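Local coordinates for CopN (Chlamydia pneumoniae, PDB 4NRH), which is the type III secretion gatekeeper of the YopN/LcrE/MxiC family and, bound to its chaperone Scc3, probably directs translocator secretion, at residues L185-E188 against T189-Q193; F270-L273 against R274-S278. All coordinates share one frame; numbering follows the deposited sequence.

Interaction 1 of 2, residues L185-E188 against T189-Q193; sequences LMTE and TRNLQ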
# COMPACT_ATOMS: atom_id res chain seq x y z
N LEU A 185 1.28 7.18 -9.57
CA LEU A 185 0.83 8.10 -8.53
C LEU A 185 0.10 7.35 -7.41
O LEU A 185 0.29 7.64 -6.23
CB LEU A 185 -0.07 9.18 -9.12
CG LEU A 185 0.36 10.64 -8.96
CD1 LEU A 185 1.76 10.75 -8.37
CD2 LEU A 185 0.28 11.37 -10.29
N MET A 186 -0.74 6.39 -7.80
CA MET A 186 -1.49 5.59 -6.83
C MET A 186 -0.54 4.72 -6.02
O MET A 186 -0.73 4.53 -4.82
CB MET A 186 -2.55 4.74 -7.53
CG MET A 186 -3.67 5.56 -8.16
SD MET A 186 -4.94 4.56 -8.97
CE MET A 186 -5.89 4.02 -7.56
N THR A 187 0.47 4.17 -6.69
CA THR A 187 1.48 3.36 -6.02
C THR A 187 2.23 4.19 -4.97
O THR A 187 2.42 3.74 -3.84
CB THR A 187 2.50 2.78 -7.03
OG1 THR A 187 1.83 1.87 -7.91
CG2 THR A 187 3.61 2.03 -6.30
N GLU A 188 2.64 5.39 -5.36
CA GLU A 188 3.35 6.29 -4.46
C GLU A 188 2.46 6.74 -3.30
O GLU A 188 2.94 6.90 -2.18
CB GLU A 188 3.87 7.52 -5.22
CG GLU A 188 4.97 7.21 -6.23
CD GLU A 188 6.19 6.56 -5.60
OE1 GLU A 188 6.46 6.82 -4.41
OE2 GLU A 188 6.88 5.79 -6.30
N THR A 189 1.18 6.94 -3.58
CA THR A 189 0.24 7.37 -2.55
C THR A 189 -0.04 6.23 -1.57
O THR A 189 -0.21 6.46 -0.37
CB THR A 189 -1.09 7.86 -3.17
OG1 THR A 189 -0.82 8.92 -4.09
CG2 THR A 189 -2.03 8.36 -2.08
N ARG A 190 -0.06 5.00 -2.08
CA ARG A 190 -0.17 3.82 -1.22
C ARG A 190 1.05 3.72 -0.30
O ARG A 190 0.92 3.36 0.87
CB ARG A 190 -0.32 2.55 -2.05
CG ARG A 190 -1.69 2.39 -2.69
CD ARG A 190 -1.81 1.06 -3.43
NE ARG A 190 -3.17 0.82 -3.89
CZ ARG A 190 -3.54 0.86 -5.17
NH1 ARG A 190 -2.65 1.14 -6.11
NH2 ARG A 190 -4.80 0.63 -5.50
N ASN A 191 2.22 4.03 -0.84
CA ASN A 191 3.44 4.07 -0.05
C ASN A 191 3.38 5.16 1.01
O ASN A 191 3.89 4.99 2.12
CB ASN A 191 4.66 4.28 -0.95
CG ASN A 191 4.93 3.09 -1.85
OD1 ASN A 191 4.36 2.01 -1.66
ND2 ASN A 191 5.78 3.29 -2.85
N LEU A 192 2.75 6.28 0.66
CA LEU A 192 2.53 7.37 1.61
C LEU A 192 1.67 6.90 2.78
O LEU A 192 1.97 7.20 3.94
CB LEU A 192 1.88 8.57 0.92
CG LEU A 192 1.47 9.72 1.84
CD1 LEU A 192 2.67 10.26 2.60
CD2 LEU A 192 0.78 10.83 1.06
N GLN A 193 0.59 6.19 2.47
CA GLN A 193 -0.32 5.69 3.49
C GLN A 193 0.38 4.72 4.43
O GLN A 193 0.07 4.66 5.62
CB GLN A 193 -1.53 5.01 2.84
CG GLN A 193 -2.42 5.96 2.06
CD GLN A 193 -3.71 5.30 1.61
OE1 GLN A 193 -3.70 4.17 1.12
NE2 GLN A 193 -4.83 6.00 1.77
O HOH W 1 0.50 0.11 -6.29
O HOH W 2 8.27 5.21 -2.94
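The Glu188 carboxylate and the Asn191 amide stand almost perpendicular, their planes 88° apart, with Glu188 OE1 and Asn191 ND2 separated by 3.9 Å. Their link is indirect: a water gives a hydrogen bond to Glu188 OE1 (2.8 Å) and accepts one from Asn191 ND2 (3.1 Å), while Asn191 OD1 is held by NE of Arg279. Round the helix, the Arg190 guanidinium is turned obliquely to Thr187 N and to Met186 CB, which is 3.9 Å from Arg190 NH1. Its chain carries the charge to a salt bridge with Asp24 of the chaperone chain; a second water connects Thr187 OG1, which also bonds to Gln183 O, weakly with Arg190 NH1. On the buried side, Leu185 O is gripped twice from opposite faces of its plane, by Thr189 N (2.9 Å) and Thr189 OG1 (2.7 Å). With OG1 anti to its own carbonyl carbon (chi1 -57°), the hydroxyl turns back along the helix, and Thr189 packs against Met163 and Met166 of helix 152-172. Backbone bonds such as Arg190 N to Met186 O (2.9 Å) repeat the four-residue spacing of an alpha-helix, here within helix 179-215, with a threonine side chain bonded to the carbonyl four residues earlier.

Interaction 2 of 2, residues F270-L273 against R274-S278; sequences FSAL and RQTSS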
# COMPACT_ATOMS: atom_id res chain seq x y z
N PHE A 270 10.95 -2.14 17.90
CA PHE A 270 10.66 -3.56 17.71
C PHE A 270 9.15 -3.80 17.66
O PHE A 270 8.67 -4.58 16.84
CB PHE A 270 11.29 -4.40 18.83
CG PHE A 270 11.24 -5.88 18.58
CD1 PHE A 270 10.15 -6.63 18.99
CD2 PHE A 270 12.28 -6.51 17.92
CE1 PHE A 270 10.11 -7.99 18.75
CE2 PHE A 270 12.24 -7.87 17.68
CZ PHE A 270 11.15 -8.61 18.10
N SER A 271 8.42 -3.13 18.55
CA SER A 271 6.97 -3.23 18.58
C SER A 271 6.35 -2.68 17.30
O SER A 271 5.30 -3.14 16.85
CB SER A 271 6.41 -2.50 19.80
OG SER A 271 7.03 -2.94 20.99
N ALA A 272 7.02 -1.69 16.70
CA ALA A 272 6.54 -1.05 15.48
C ALA A 272 6.53 -2.02 14.30
O ALA A 272 5.78 -1.83 13.34
CB ALA A 272 7.38 0.17 15.16
N LEU A 273 7.36 -3.05 14.37
CA LEU A 273 7.48 -4.01 13.27
C LEU A 273 6.21 -4.84 13.07
O LEU A 273 5.98 -5.38 11.99
CB LEU A 273 8.67 -4.94 13.52
CG LEU A 273 10.04 -4.28 13.61
CD1 LEU A 273 11.09 -5.28 14.04
CD2 LEU A 273 10.42 -3.63 12.29
N ARG A 274 5.39 -4.93 14.12
CA ARG A 274 4.12 -5.64 14.02
C ARG A 274 2.92 -4.71 14.09
O ARG A 274 1.78 -5.16 14.00
CB ARG A 274 4.02 -6.69 15.13
CG ARG A 274 3.81 -6.10 16.52
CD ARG A 274 3.38 -7.18 17.51
NE ARG A 274 3.55 -6.74 18.89
CZ ARG A 274 2.61 -6.11 19.59
NH1 ARG A 274 1.44 -5.83 19.03
NH2 ARG A 274 2.85 -5.75 20.85
N GLN A 275 3.17 -3.41 14.23
CA GLN A 275 2.09 -2.44 14.38
C GLN A 275 2.00 -1.49 13.20
O GLN A 275 1.00 -0.79 13.02
CB GLN A 275 2.25 -1.64 15.68
CG GLN A 275 2.18 -2.49 16.94
CD GLN A 275 0.79 -3.01 17.22
OE1 GLN A 275 0.43 -4.11 16.79
NE2 GLN A 275 -0.01 -2.22 17.93
N THR A 276 3.05 -1.46 12.38
CA THR A 276 3.07 -0.60 11.21
C THR A 276 2.84 -1.41 9.94
O THR A 276 2.92 -2.64 9.95
CB THR A 276 4.39 0.18 11.09
OG1 THR A 276 5.49 -0.74 11.05
CG2 THR A 276 4.57 1.11 12.28
N SER A 277 2.54 -0.71 8.85
CA SER A 277 2.15 -1.35 7.59
C SER A 277 3.22 -2.28 7.03
O SER A 277 4.41 -1.97 7.05
CB SER A 277 1.81 -0.28 6.55
OG SER A 277 1.56 -0.88 5.28
N SER A 278 2.78 -3.43 6.53
CA SER A 278 3.67 -4.41 5.91
C SER A 278 4.31 -3.85 4.65
O SER A 278 5.38 -4.28 4.23
CB SER A 278 2.91 -5.69 5.59
OG SER A 278 2.01 -5.50 4.51
O HOH W 3 4.90 -4.63 9.64
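Ala272 and Thr276 form the tight half of a C-terminal helix end, where helix 259-272 gives way to a loop within the third helical domain. Ala272 O accepts Thr276 OG1 at 2.6 Å and Thr276 N at 2.9 Å, the two donors coming from opposite faces of the carbonyl plane; Gln275 N adds a weak third bond. Thr276 OG1 sits between its own backbone N and carbonyl carbon (chi1 57°), a rotation that brings hydroxyl and amide to the same acceptor and leaves the methyl beside the amide, with Thr276 CG2 4.1 Å from Ala272 CB. Tyr233 of helix 226-237 is a further partner of the hydroxyl and also touches Ala272, as does Tyr201 of helix 179-215, so this half is buried between helices.

The other half is open. Arg274 N bonds to Ser271 O over three residues at 3.3 Å, and the donor stands 56° out of the carbonyl plane, less direct than the Thr276 approaches. Arg274 CG (3.3 Å) and Gln275 CG (3.2 Å) also gather at Ser271 O, the aliphatic roots of two exposed side chains leaning on that oxygen from neighbouring directions. Beyond its CG the arginine runs extended, packing on Asp47 of the chaperone chain. Between the two halves, a water donates one hydrogen bond to Leu273 O (2.7 Å), which also accepts from Arg287 NH2, and another to Thr276 O (2.8 Å).

Overall arrangement
Both contacts are local, and in each a threonine donates N and OG1 to the carbonyl four residues earlier: inside a continuing helix in 185-193, but as the chain departs from one in 270-278. Interaction 1 lies nearer the middle of the chain, about 10 Å from its centre, against 23 Å for interaction 2. Regular four-residue backbone bonding fills interaction 1, whereas interaction 2 mixes three- and four-residue bonds and has exposed side chains on one side. Both adjoin the chaperone chain, the first through a salt bridge from Arg190, the second through serine hydroxyls and packing on Leu46 of the chaperone chain. Their centres are 19 Å apart; Arg279, following interaction 2, reaches Asn191 of interaction 1.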